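Local coordinates for protein sucrose 6(F)-phosphate phosphorylase (Thermoanaerobacterium thermosaccharolyticum DSM 571, PDB 6S9V) that belongs to the alpha-amylase family of carbohydrate-active enzymes, being a phosphorylase built on a closed eight-stranded TIM barrel with a separate five-stranded antiparallel sheet, at residues A[273-278]-A[289-294]; A[279-284]-A[328-333]; A[312-317]-A[358-363]; A[338-343]-A[413-418]. All blocks are in the same frame, centred on the assembly; numbering follows the deposited sequence.

Contact 1. Residues A[273-278]-A[289-294]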
# COMPACT_ATOMS: atom_id res chain seq x y z
N PHE A 273 -6.81 -4.67 -3.07
CA PHE A 273 -6.49 -3.91 -4.29
C PHE A 273 -7.60 -3.97 -5.33
O PHE A 273 -7.43 -3.43 -6.43
CB PHE A 273 -5.18 -4.41 -4.88
CG PHE A 273 -3.94 -3.95 -4.12
CD1 PHE A 273 -3.82 -2.64 -3.66
CD2 PHE A 273 -2.90 -4.83 -3.88
CE1 PHE A 273 -2.68 -2.22 -2.97
CE2 PHE A 273 -1.76 -4.43 -3.19
CZ PHE A 273 -1.65 -3.13 -2.74
N ILE A 274 -8.73 -4.60 -5.02
CA ILE A 274 -9.87 -4.68 -5.93
C ILE A 274 -10.89 -3.60 -5.58
O ILE A 274 -11.55 -3.05 -6.49
CB ILE A 274 -10.50 -6.08 -5.87
CG1 ILE A 274 -9.55 -7.10 -6.50
CG2 ILE A 274 -11.84 -6.11 -6.60
CD1 ILE A 274 -9.86 -8.53 -6.12
N LEU A 275 -11.05 -3.29 -4.30
CA LEU A 275 -12.05 -2.31 -3.89
C LEU A 275 -11.84 -0.92 -4.48
O LEU A 275 -12.84 -0.25 -4.78
CB LEU A 275 -12.07 -2.21 -2.36
CG LEU A 275 -13.23 -1.45 -1.73
CD1 LEU A 275 -14.55 -2.17 -1.90
CD2 LEU A 275 -12.94 -1.18 -0.26
N PRO A 276 -10.61 -0.39 -4.62
CA PRO A 276 -10.49 1.00 -5.12
C PRO A 276 -11.15 1.20 -6.48
O PRO A 276 -11.95 2.14 -6.65
CB PRO A 276 -8.97 1.22 -5.16
CG PRO A 276 -8.43 0.26 -4.11
CD PRO A 276 -9.31 -0.96 -4.22
N PHE A 277 -10.86 0.34 -7.45
CA PHE A 277 -11.52 0.42 -8.75
C PHE A 277 -13.01 0.09 -8.63
O PHE A 277 -13.85 0.74 -9.27
CB PHE A 277 -10.85 -0.53 -9.75
CG PHE A 277 -11.45 -0.48 -11.14
CD1 PHE A 277 -12.63 -1.15 -11.43
CD2 PHE A 277 -10.82 0.23 -12.14
CE1 PHE A 277 -13.18 -1.09 -12.72
CE2 PHE A 277 -11.36 0.29 -13.42
CZ PHE A 277 -12.53 -0.37 -13.71
N THR A 278 -13.34 -0.93 -7.83
CA THR A 278 -14.74 -1.34 -7.71
C THR A 278 -15.62 -0.21 -7.21
O THR A 278 -16.73 -0.01 -7.70
CB THR A 278 -14.83 -2.56 -6.78
OG1 THR A 278 -14.11 -3.65 -7.37
CG2 THR A 278 -16.28 -2.97 -6.56
N GLU A 289 -23.72 -3.68 -8.63
CA GLU A 289 -23.64 -5.10 -8.97
C GLU A 289 -22.23 -5.65 -8.76
O GLU A 289 -22.05 -6.72 -8.18
CB GLU A 289 -24.09 -5.33 -10.42
CG GLU A 289 -25.58 -5.14 -10.63
CD GLU A 289 -26.11 -5.83 -11.89
OE1 GLU A 289 -25.62 -6.93 -12.24
OE2 GLU A 289 -27.01 -5.26 -12.53
N MET A 290 -21.22 -4.93 -9.25
CA MET A 290 -19.84 -5.37 -9.06
C MET A 290 -19.45 -5.36 -7.59
O MET A 290 -18.81 -6.29 -7.10
CB MET A 290 -18.90 -4.48 -9.86
CG MET A 290 -17.46 -4.94 -9.87
SD MET A 290 -16.39 -3.80 -10.76
CE MET A 290 -14.80 -4.61 -10.56
N LEU A 291 -19.83 -4.30 -6.87
CA LEU A 291 -19.52 -4.20 -5.45
C LEU A 291 -20.17 -5.33 -4.67
O LEU A 291 -19.53 -5.97 -3.83
CB LEU A 291 -19.98 -2.85 -4.91
CG LEU A 291 -19.88 -2.64 -3.40
CD1 LEU A 291 -18.42 -2.63 -2.96
CD2 LEU A 291 -20.58 -1.34 -3.01
N TYR A 292 -21.45 -5.59 -4.93
CA TYR A 292 -22.14 -6.65 -4.21
C TYR A 292 -21.53 -8.00 -4.52
O TYR A 292 -21.37 -8.84 -3.63
CB TYR A 292 -23.63 -6.62 -4.54
CG TYR A 292 -24.42 -5.83 -3.51
CD1 TYR A 292 -23.99 -4.58 -3.09
CD2 TYR A 292 -25.58 -6.35 -2.95
CE1 TYR A 292 -24.69 -3.86 -2.14
CE2 TYR A 292 -26.29 -5.64 -2.00
CZ TYR A 292 -25.84 -4.39 -1.60
OH TYR A 292 -26.55 -3.68 -0.65
N HIS A 293 -21.17 -8.25 -5.79
CA HIS A 293 -20.52 -9.51 -6.12
C HIS A 293 -19.20 -9.65 -5.38
O HIS A 293 -18.85 -10.75 -4.92
CB HIS A 293 -20.28 -9.62 -7.62
CG HIS A 293 -19.71 -10.94 -8.04
ND1 HIS A 293 -20.43 -12.11 -7.95
CD2 HIS A 293 -18.50 -11.27 -8.54
CE1 HIS A 293 -19.68 -13.11 -8.38
NE2 HIS A 293 -18.50 -12.63 -8.74
N TYR A 294 -18.45 -8.55 -5.24
CA TYR A 294 -17.16 -8.60 -4.57
C TYR A 294 -17.32 -8.80 -3.06
O TYR A 294 -16.61 -9.61 -2.45
CB TYR A 294 -16.36 -7.32 -4.87
CG TYR A 294 -14.99 -7.31 -4.24
CD1 TYR A 294 -14.16 -8.42 -4.34
CD2 TYR A 294 -14.52 -6.19 -3.56
CE1 TYR A 294 -12.91 -8.43 -3.78
CE2 TYR A 294 -13.25 -6.19 -2.99
CZ TYR A 294 -12.45 -7.32 -3.10
OH TYR A 294 -11.20 -7.35 -2.54
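Ile274 and Tyr294 meet in a helical crossover of the TIM barrel: after barrel strand 269-271 the chain forms helix 275-285 and helix 289-295 before it re-enters the parallel sheet at strand 302-304, and the contact joins the start of the first helix to the second. A CH-pi contact carries much of it. Ile274 CG2 lies 3.7 Å from the centroid of the Tyr294 ring and 8° off the ring normal, so the methyl sits over the middle of one face. The same isoleucine reaches the phenol end, where its CB is 3.6 Å from Tyr294 CZ, while its CD1 comes 3.8 Å from Tyr294 CE1. The tyrosine OH is hydrogen-bonded to Asp272 OD1, an oxygen that also binds the backbone N of Ile274 and of Leu275.

Leu275 CD1 and Leu291 CD1 touch at 4.0 Å. Thr278 packs against backbone: its CG2 is 3.6 Å from Leu291 CA. A chi1 of -63° sets Thr278 OG1 anti to its own carbonyl carbon and beside its backbone N, and the hydroxyl donates to Ile274 O at 2.8 Å. That carbonyl also accepts from Thr278 N, and OG1 approaches it from 51° above the carbonyl plane. Met290, extended beyond CG, brings its terminal methyl against two residues: CE is 3.4 Å from Thr278 OG1 and also touches Phe277 CD1, Phe277 and Met290 crossing at about a right angle. Since no hydrogen bond spans the two segments, and the threonine hydroxyl is satisfied by Ile274 O of its own segment, cohesion here rests on dispersion and shape.

Contact 2. Residues A[279-284]-A[328-333]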
# COMPACT_ATOMS: atom_id res chain seq x y z
N VAL A 279 -15.13 0.57 -6.24
CA VAL A 279 -15.91 1.69 -5.73
C VAL A 279 -16.03 2.78 -6.79
O VAL A 279 -17.10 3.38 -6.96
CB VAL A 279 -15.30 2.20 -4.42
CG1 VAL A 279 -15.92 3.54 -4.04
CG2 VAL A 279 -15.53 1.18 -3.30
N LEU A 280 -14.95 3.05 -7.53
CA LEU A 280 -15.03 4.04 -8.61
C LEU A 280 -16.11 3.65 -9.61
O LEU A 280 -16.94 4.47 -10.01
CB LEU A 280 -13.69 4.16 -9.33
CG LEU A 280 -12.71 5.26 -8.92
CD1 LEU A 280 -11.50 5.16 -9.83
CD2 LEU A 280 -13.33 6.65 -8.99
N TYR A 281 -16.08 2.39 -10.07
CA TYR A 281 -17.08 1.92 -11.02
C TYR A 281 -18.48 2.02 -10.45
O TYR A 281 -19.42 2.42 -11.15
CB TYR A 281 -16.76 0.48 -11.43
CG TYR A 281 -17.80 -0.15 -12.32
CD1 TYR A 281 -18.92 -0.78 -11.78
CD2 TYR A 281 -17.68 -0.10 -13.70
CE1 TYR A 281 -19.89 -1.35 -12.60
CE2 TYR A 281 -18.64 -0.67 -14.52
CZ TYR A 281 -19.74 -1.29 -13.97
OH TYR A 281 -20.69 -1.84 -14.79
N THR A 282 -18.64 1.64 -9.18
CA THR A 282 -19.94 1.69 -8.53
C THR A 282 -20.55 3.09 -8.60
O THR A 282 -21.73 3.25 -8.93
CB THR A 282 -19.80 1.27 -7.06
OG1 THR A 282 -19.30 -0.08 -6.98
CG2 THR A 282 -21.12 1.38 -6.34
N LEU A 283 -19.75 4.10 -8.28
CA LEU A 283 -20.24 5.47 -8.20
C LEU A 283 -20.39 6.10 -9.58
O LEU A 283 -21.36 6.82 -9.83
CB LEU A 283 -19.30 6.29 -7.32
CG LEU A 283 -19.20 5.75 -5.90
CD1 LEU A 283 -18.03 6.37 -5.16
CD2 LEU A 283 -20.50 6.00 -5.15
N ILE A 284 -19.45 5.83 -10.49
CA ILE A 284 -19.54 6.40 -11.83
C ILE A 284 -20.76 5.86 -12.57
O ILE A 284 -21.46 6.61 -13.28
CB ILE A 284 -18.25 6.13 -12.63
CG1 ILE A 284 -17.11 7.02 -12.11
CG2 ILE A 284 -18.48 6.36 -14.12
CD1 ILE A 284 -15.74 6.64 -12.64
N LYS A 328 -11.56 0.21 -19.50
CA LYS A 328 -11.23 1.40 -20.27
C LYS A 328 -12.22 2.54 -20.01
O LYS A 328 -11.82 3.71 -19.99
CB LYS A 328 -11.20 1.06 -21.76
CG LYS A 328 -10.48 2.09 -22.60
CD LYS A 328 -10.36 1.67 -24.05
CE LYS A 328 -9.68 2.75 -24.87
NZ LYS A 328 -10.31 2.92 -26.21
N GLU A 329 -13.50 2.22 -19.79
CA GLU A 329 -14.47 3.26 -19.45
C GLU A 329 -14.00 4.06 -18.24
O GLU A 329 -13.94 5.29 -18.28
CB GLU A 329 -15.85 2.65 -19.18
CG GLU A 329 -16.94 3.69 -18.88
CD GLU A 329 -17.83 3.34 -17.70
OE1 GLU A 329 -17.57 2.34 -16.99
OE2 GLU A 329 -18.82 4.07 -17.47
N VAL A 330 -13.69 3.36 -17.14
CA VAL A 330 -13.29 4.02 -15.90
C VAL A 330 -11.94 4.71 -16.08
O VAL A 330 -11.74 5.84 -15.61
CB VAL A 330 -13.25 3.01 -14.74
CG1 VAL A 330 -12.68 3.64 -13.48
CG2 VAL A 330 -14.65 2.46 -14.47
N VAL A 331 -10.99 4.05 -16.74
CA VAL A 331 -9.67 4.64 -16.96
C VAL A 331 -9.79 5.94 -17.74
O VAL A 331 -9.24 6.98 -17.35
CB VAL A 331 -8.76 3.64 -17.69
CG1 VAL A 331 -7.54 4.33 -18.28
CG2 VAL A 331 -8.33 2.53 -16.73
N ASP A 332 -10.53 5.90 -18.84
CA ASP A 332 -10.68 7.09 -19.68
C ASP A 332 -11.36 8.23 -18.93
O ASP A 332 -11.01 9.40 -19.12
CB ASP A 332 -11.46 6.73 -20.95
CG ASP A 332 -10.64 5.93 -21.95
OD1 ASP A 332 -9.40 5.85 -21.80
OD2 ASP A 332 -11.24 5.36 -22.88
N ILE A 333 -12.37 7.91 -18.11
CA ILE A 333 -13.02 8.95 -17.32
C ILE A 333 -12.05 9.54 -16.31
O ILE A 333 -12.02 10.76 -16.11
CB ILE A 333 -14.29 8.40 -16.64
CG1 ILE A 333 -15.37 8.14 -17.70
CG2 ILE A 333 -14.78 9.36 -15.54
CD1 ILE A 333 -16.58 7.40 -17.17
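Nearly perpendicular helix-helix packing brings Leu280, Tyr281 and Ile284 against Glu329, Val330 and Ile333 on the outside of the TIM barrel. Helix 275-285 belongs to the crossover after strand 269-271, whereas helix 324-336 lies in the long excursion between barrel strands 302-304 and 388-392. The axes of the two short segments approach to 10.4 Å at an angle of 84°, a steep crossing that confines contact to a few residues.

Val330 projects into the middle of it. Its CG1 meets Leu280 CD1 at 4.1 Å, and its CG2 lies near the plane of the Tyr281 ring, at the edge, 4.0 Å from Tyr281 CD2. Chi1 of Val330, 173°, puts CG1 anti to the backbone N and thereby sends the two methyls to different partners. Glu329 approaches the same tyrosine with its carboxylate plane turned 78° from the ring; the contact is not a hydrogen bond, and OE2 of this glutamate is instead bonded to Asn285 ND2. Further along, Ile284 and Ile333 lie alongside each other, running in opposite senses: Ile284 CG2 touches Ile333 CD1 at 3.7 Å, while Ile284 CD1 faces Ile333 CG2 at 4.1 Å.

Contact 3. Residues A[312-317]-A[358-363]. With SO4 (sulfate ion), chain D.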
# COMPACT_ATOMS: atom_id res chain seq x y z
N ILE A 312 -4.35 3.80 -8.55
CA ILE A 312 -5.52 2.93 -8.43
C ILE A 312 -5.31 1.68 -9.28
O ILE A 312 -5.14 1.80 -10.50
CB ILE A 312 -6.81 3.67 -8.83
CG1 ILE A 312 -7.00 4.91 -7.95
CG2 ILE A 312 -8.00 2.74 -8.74
CD1 ILE A 312 -7.93 5.96 -8.56
N PRO A 313 -5.29 0.48 -8.70
CA PRO A 313 -4.93 -0.71 -9.51
C PRO A 313 -5.96 -1.05 -10.57
O PRO A 313 -7.17 -0.97 -10.34
CB PRO A 313 -4.83 -1.83 -8.46
CG PRO A 313 -4.55 -1.13 -7.18
CD PRO A 313 -5.32 0.17 -7.26
N VAL A 314 -5.46 -1.48 -11.73
CA VAL A 314 -6.30 -2.00 -12.80
C VAL A 314 -5.82 -3.40 -13.17
O VAL A 314 -6.42 -4.40 -12.76
CB VAL A 314 -6.31 -1.06 -14.01
CG1 VAL A 314 -7.20 -1.60 -15.11
CG2 VAL A 314 -6.77 0.32 -13.59
N LYS A 315 -4.72 -3.49 -13.95
CA LYS A 315 -4.14 -4.79 -14.27
C LYS A 315 -2.84 -5.01 -13.49
O LYS A 315 -2.01 -4.10 -13.42
CB LYS A 315 -3.82 -4.93 -15.76
CG LYS A 315 -4.99 -4.89 -16.70
CD LYS A 315 -4.51 -4.99 -18.15
CE LYS A 315 -3.84 -6.33 -18.45
NZ LYS A 315 -4.77 -7.47 -18.25
N PRO A 316 -2.59 -6.22 -12.97
CA PRO A 316 -3.36 -7.46 -13.07
C PRO A 316 -4.45 -7.62 -12.01
O PRO A 316 -5.15 -8.64 -12.02
CB PRO A 316 -2.29 -8.54 -12.88
CG PRO A 316 -1.34 -7.90 -11.89
CD PRO A 316 -1.30 -6.42 -12.27
N ASP A 317 -4.59 -6.64 -11.11
CA ASP A 317 -5.39 -6.82 -9.90
C ASP A 317 -6.84 -7.16 -10.22
O ASP A 317 -7.50 -7.91 -9.47
CB ASP A 317 -5.32 -5.55 -9.05
CG ASP A 317 -3.90 -5.15 -8.72
OD1 ASP A 317 -3.14 -4.84 -9.66
OD2 ASP A 317 -3.53 -5.16 -7.52
N HIS A 358 -1.64 -0.54 -15.74
CA HIS A 358 -1.32 -1.11 -14.43
C HIS A 358 -2.03 -0.35 -13.32
O HIS A 358 -2.70 -0.96 -12.48
CB HIS A 358 0.21 -1.08 -14.24
CG HIS A 358 0.70 -1.75 -13.00
ND1 HIS A 358 0.33 -3.04 -12.65
CD2 HIS A 358 1.56 -1.34 -12.05
CE1 HIS A 358 0.93 -3.38 -11.52
NE2 HIS A 358 1.69 -2.36 -11.14
N GLN A 359 -1.93 0.98 -13.32
CA GLN A 359 -2.53 1.80 -12.28
C GLN A 359 -2.94 3.16 -12.84
O GLN A 359 -2.34 3.66 -13.79
CB GLN A 359 -1.57 1.98 -11.10
CG GLN A 359 -1.30 0.69 -10.36
CD GLN A 359 -0.26 0.82 -9.27
OE1 GLN A 359 0.28 1.90 -9.02
NE2 GLN A 359 0.02 -0.30 -8.60
N ILE A 360 -3.98 3.72 -12.23
CA ILE A 360 -4.47 5.06 -12.54
C ILE A 360 -3.88 6.01 -11.49
O ILE A 360 -4.24 5.94 -10.31
CB ILE A 360 -6.00 5.11 -12.52
CG1 ILE A 360 -6.60 4.10 -13.49
CG2 ILE A 360 -6.49 6.52 -12.84
CD1 ILE A 360 -8.09 3.87 -13.27
N ASN A 361 -3.01 6.90 -11.92
CA ASN A 361 -2.38 7.89 -11.04
C ASN A 361 -3.26 9.14 -11.02
O ASN A 361 -3.31 9.89 -12.00
CB ASN A 361 -0.97 8.23 -11.52
CG ASN A 361 -0.08 7.01 -11.60
OD1 ASN A 361 -0.14 6.13 -10.74
ND2 ASN A 361 0.75 6.94 -12.63
N CYS A 362 -3.92 9.38 -9.89
CA CYS A 362 -5.00 10.36 -9.76
C CYS A 362 -5.37 10.42 -8.28
O CYS A 362 -5.41 9.38 -7.63
CB CYS A 362 -6.22 9.94 -10.59
SG CYS A 362 -7.52 11.18 -10.85
N THR A 363 -5.62 11.62 -7.75
CA THR A 363 -6.19 11.66 -6.40
C THR A 363 -7.60 11.08 -6.45
O THR A 363 -8.29 11.19 -7.47
CB THR A 363 -6.20 13.07 -5.79
OG1 THR A 363 -7.24 13.86 -6.37
CG2 THR A 363 -4.85 13.75 -5.97
S SO4 D . 4.48 -3.12 -8.92
O1 SO4 D . 4.25 -4.57 -8.91
O2 SO4 D . 5.20 -2.71 -10.12
O3 SO4 D . 3.18 -2.46 -8.88
O4 SO4 D . 5.27 -2.74 -7.76
O HOH W 1 -1.68 -2.50 -10.05
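In a three-stranded antiparallel sheet that follows barrel strand 302-304, strand 312-313 pairs with strand 357-361, and His358 extends the pairing into a sulfate site. Ile312 and Ile360 form the hydrogen-bonded pair, with Ile312 N giving to Ile360 O at 2.8 Å and Ile360 N returning the bond to Ile312 O. Pro313 and Gln359 make the next, non-hydrogen-bonded pair, on the other face of the sheet from the isoleucines. Past them Val314 N bonds His358 O, and Val314 CG2 packs 3.8 Å from Ile360 CG1. His358 and Gln359 together face Ser342 of the third strand, a classic beta bulge.

The His358 ring binds through both nitrogens. ND1 donates to Lys315 O at 2.7 Å, in the carbonyl plane although the oxygen is tilted 22° from the ring plane. Pro316 CD, after a cis peptide, lies at the ring edge. Gln359 CG lies over one face of the His358 ring, offset toward the rim, and Gln359 OE1 is hydrogen-bonded to Gly311 N. A water accepts from Gln359 NE2 and donates to Asp317 OD1 and His358 O, tying the turn to the strand. The sulfate, probably from the crystallisation liquor, is also bonded by Tyr215 and Arg148. His358 NE2 gives it a nearly straight bond, 2.7 Å to O3 with 175° at the hydrogen.

Contact 4. Residues A[338-343]-A[413-418]. With SO4 (sulfate ion), chain I; SO4 (sulfate ion), chain H.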
# COMPACT_ATOMS: atom_id res chain seq x y z
N GLY A 338 -8.01 14.31 -15.17
CA GLY A 338 -6.65 14.72 -14.88
C GLY A 338 -5.66 13.59 -14.64
O GLY A 338 -4.46 13.86 -14.47
N ALA A 339 -6.10 12.34 -14.63
CA ALA A 339 -5.21 11.24 -14.32
C ALA A 339 -4.16 11.02 -15.40
O ALA A 339 -4.35 11.36 -16.57
CB ALA A 339 -6.02 9.96 -14.14
N ASN A 340 -3.02 10.45 -15.00
CA ASN A 340 -2.08 9.81 -15.91
C ASN A 340 -1.96 8.34 -15.51
O ASN A 340 -2.49 7.91 -14.49
CB ASN A 340 -0.71 10.49 -15.90
CG ASN A 340 -0.01 10.41 -14.56
OD1 ASN A 340 0.66 9.42 -14.26
ND2 ASN A 340 -0.16 11.45 -13.75
N LEU A 341 -1.31 7.56 -16.36
CA LEU A 341 -1.36 6.11 -16.24
C LEU A 341 0.03 5.52 -16.11
O LEU A 341 0.97 5.95 -16.79
CB LEU A 341 -2.06 5.46 -17.43
CG LEU A 341 -3.46 5.98 -17.75
CD1 LEU A 341 -3.98 5.27 -18.99
CD2 LEU A 341 -4.38 5.79 -16.57
N SER A 342 0.15 4.53 -15.23
CA SER A 342 1.30 3.64 -15.20
C SER A 342 0.94 2.39 -16.00
O SER A 342 -0.08 1.75 -15.73
CB SER A 342 1.67 3.28 -13.77
OG SER A 342 2.27 4.39 -13.12
N LEU A 343 1.80 2.03 -16.94
CA LEU A 343 1.52 0.94 -17.86
C LEU A 343 2.31 -0.29 -17.44
O LEU A 343 3.29 -0.21 -16.70
CB LEU A 343 1.87 1.34 -19.30
CG LEU A 343 1.15 2.60 -19.81
CD1 LEU A 343 1.49 2.86 -21.28
CD2 LEU A 343 -0.35 2.51 -19.62
N ARG A 413 3.38 9.75 -10.89
CA ARG A 413 2.84 9.36 -9.59
C ARG A 413 2.86 10.50 -8.58
O ARG A 413 2.16 10.43 -7.57
CB ARG A 413 3.59 8.17 -9.01
CG ARG A 413 3.31 6.85 -9.71
CD ARG A 413 4.06 5.71 -9.04
NE ARG A 413 4.03 4.48 -9.83
CZ ARG A 413 4.90 4.19 -10.79
NH1 ARG A 413 5.88 5.04 -11.09
NH2 ARG A 413 4.79 3.05 -11.46
N GLU A 414 3.65 11.55 -8.83
CA GLU A 414 3.65 12.72 -7.96
C GLU A 414 2.33 13.48 -8.00
O GLU A 414 2.12 14.36 -7.16
CB GLU A 414 4.82 13.64 -8.33
CG GLU A 414 6.13 13.29 -7.58
CD GLU A 414 6.11 13.74 -6.12
OE1 GLU A 414 5.70 14.89 -5.86
OE2 GLU A 414 6.50 12.94 -5.23
N ILE A 415 1.42 13.14 -8.93
CA ILE A 415 0.11 13.78 -8.97
C ILE A 415 -0.63 13.59 -7.66
O ILE A 415 -1.47 14.41 -7.27
CB ILE A 415 -0.70 13.21 -10.15
CG1 ILE A 415 -1.87 14.12 -10.51
CG2 ILE A 415 -1.23 11.81 -9.81
CD1 ILE A 415 -2.53 13.76 -11.83
N ASN A 416 -0.32 12.50 -6.95
CA ASN A 416 -1.02 12.08 -5.74
C ASN A 416 -0.08 12.07 -4.54
O ASN A 416 -0.31 11.33 -3.57
CB ASN A 416 -1.63 10.69 -5.99
CG ASN A 416 -2.52 10.22 -4.86
OD1 ASN A 416 -3.34 10.96 -4.33
ND2 ASN A 416 -2.35 8.95 -4.48
N ARG A 417 0.98 12.88 -4.56
CA ARG A 417 1.97 12.91 -3.48
C ARG A 417 2.34 14.34 -3.06
O ARG A 417 3.47 14.59 -2.62
CB ARG A 417 3.22 12.13 -3.89
CG ARG A 417 2.95 10.67 -4.25
CD ARG A 417 4.19 9.97 -4.75
NE ARG A 417 3.95 8.54 -4.93
CZ ARG A 417 4.83 7.70 -5.46
NH1 ARG A 417 6.01 8.13 -5.88
NH2 ARG A 417 4.52 6.42 -5.57
N HIS A 418 1.39 15.27 -3.15
CA HIS A 418 1.60 16.64 -2.72
C HIS A 418 2.13 16.69 -1.28
O HIS A 418 1.71 15.91 -0.43
CB HIS A 418 0.28 17.41 -2.81
CG HIS A 418 0.36 18.83 -2.36
ND1 HIS A 418 1.07 19.79 -3.05
CD2 HIS A 418 -0.19 19.46 -1.29
CE1 HIS A 418 0.96 20.95 -2.42
NE2 HIS A 418 0.19 20.78 -1.36
S SO4 I . 7.66 5.61 -7.80
O1 SO4 I . 8.55 4.62 -8.38
O2 SO4 I . 6.46 4.95 -7.31
O3 SO4 I . 7.31 6.60 -8.81
O4 SO4 I . 8.32 6.29 -6.68
S SO4 H . 4.88 19.59 -4.03
O1 SO4 H . 6.00 18.98 -4.75
O2 SO4 H . 3.84 19.98 -4.97
O3 SO4 H . 5.35 20.77 -3.31
O4 SO4 H . 4.33 18.63 -3.07
O HOH W 2 1.56 3.93 -10.20
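Arg413 reaches from the loop after helix 403-409 toward Ser342 on edge strand 340-343. Its CB stands over the centre of the Arg417 guanidinium, 3.8 Å above its plane. The chain then runs extended from CG, which passes 4.1 Å from O3 of a sulfate, to NE, carrying CD to 3.1 Å from O2 of that ion. NE gives a weak bond to a water that also accepts from Ser342 OG. CZ is 3.5 Å from Ser342 OG. NH1 makes a weak bond to the sulfate O3. NH2 lies 3.3 Å from Ser342 OG, but the angle is poor: the hydroxyl is over the guanidinium face, offset toward the rim, and its stronger partner is Asn361 ND2.

Ile415 and Asn340 meet tip to tip, CD1 to ND2 at 3.8 Å; Asn340 OD1 accepts from Asn361 ND2, and its ND2 bonds Gly412 O. Ile415 CD1 also touches Gly338 O, in the Schellman motif ending helix 324-336. Arg417 holds the sulfate more firmly, NH2 to O2 at 3.0 Å and NH1 to O4 at 3.1 Å. Two arginines around one sulfate, with a bound BTB about 5 Å from the Arg413 side chain, both ligands probably from the crystallisation liquor, are consistent with an anion-binding pocket in the loops following the last barrel strand.

In the fold
Contacts 1 and 3 are buried, whereas contacts 2 and 4 are only partly so. Helix 275-285 serves both contact 1 and contact 2, and the two share packing through Phe277 and Val330. Val331 of helix 324-336, which points away from contact 2, packs on Ile360 and Val314 of contact 3, and contact 3 joins contact 4 through neighbouring strands 357-361 and 340-343. The two helical contacts have no hydrogen bond between their segments and rely on apolar packing; contact 3 is knit by backbone bonds and a histidine. Contact 4 has no direct hydrogen bond, only van der Waals contacts and a water, weakly held by Arg413. Sulfates accompany contacts 3 and 4, at the three-stranded sheet and the loop before helix 422-428.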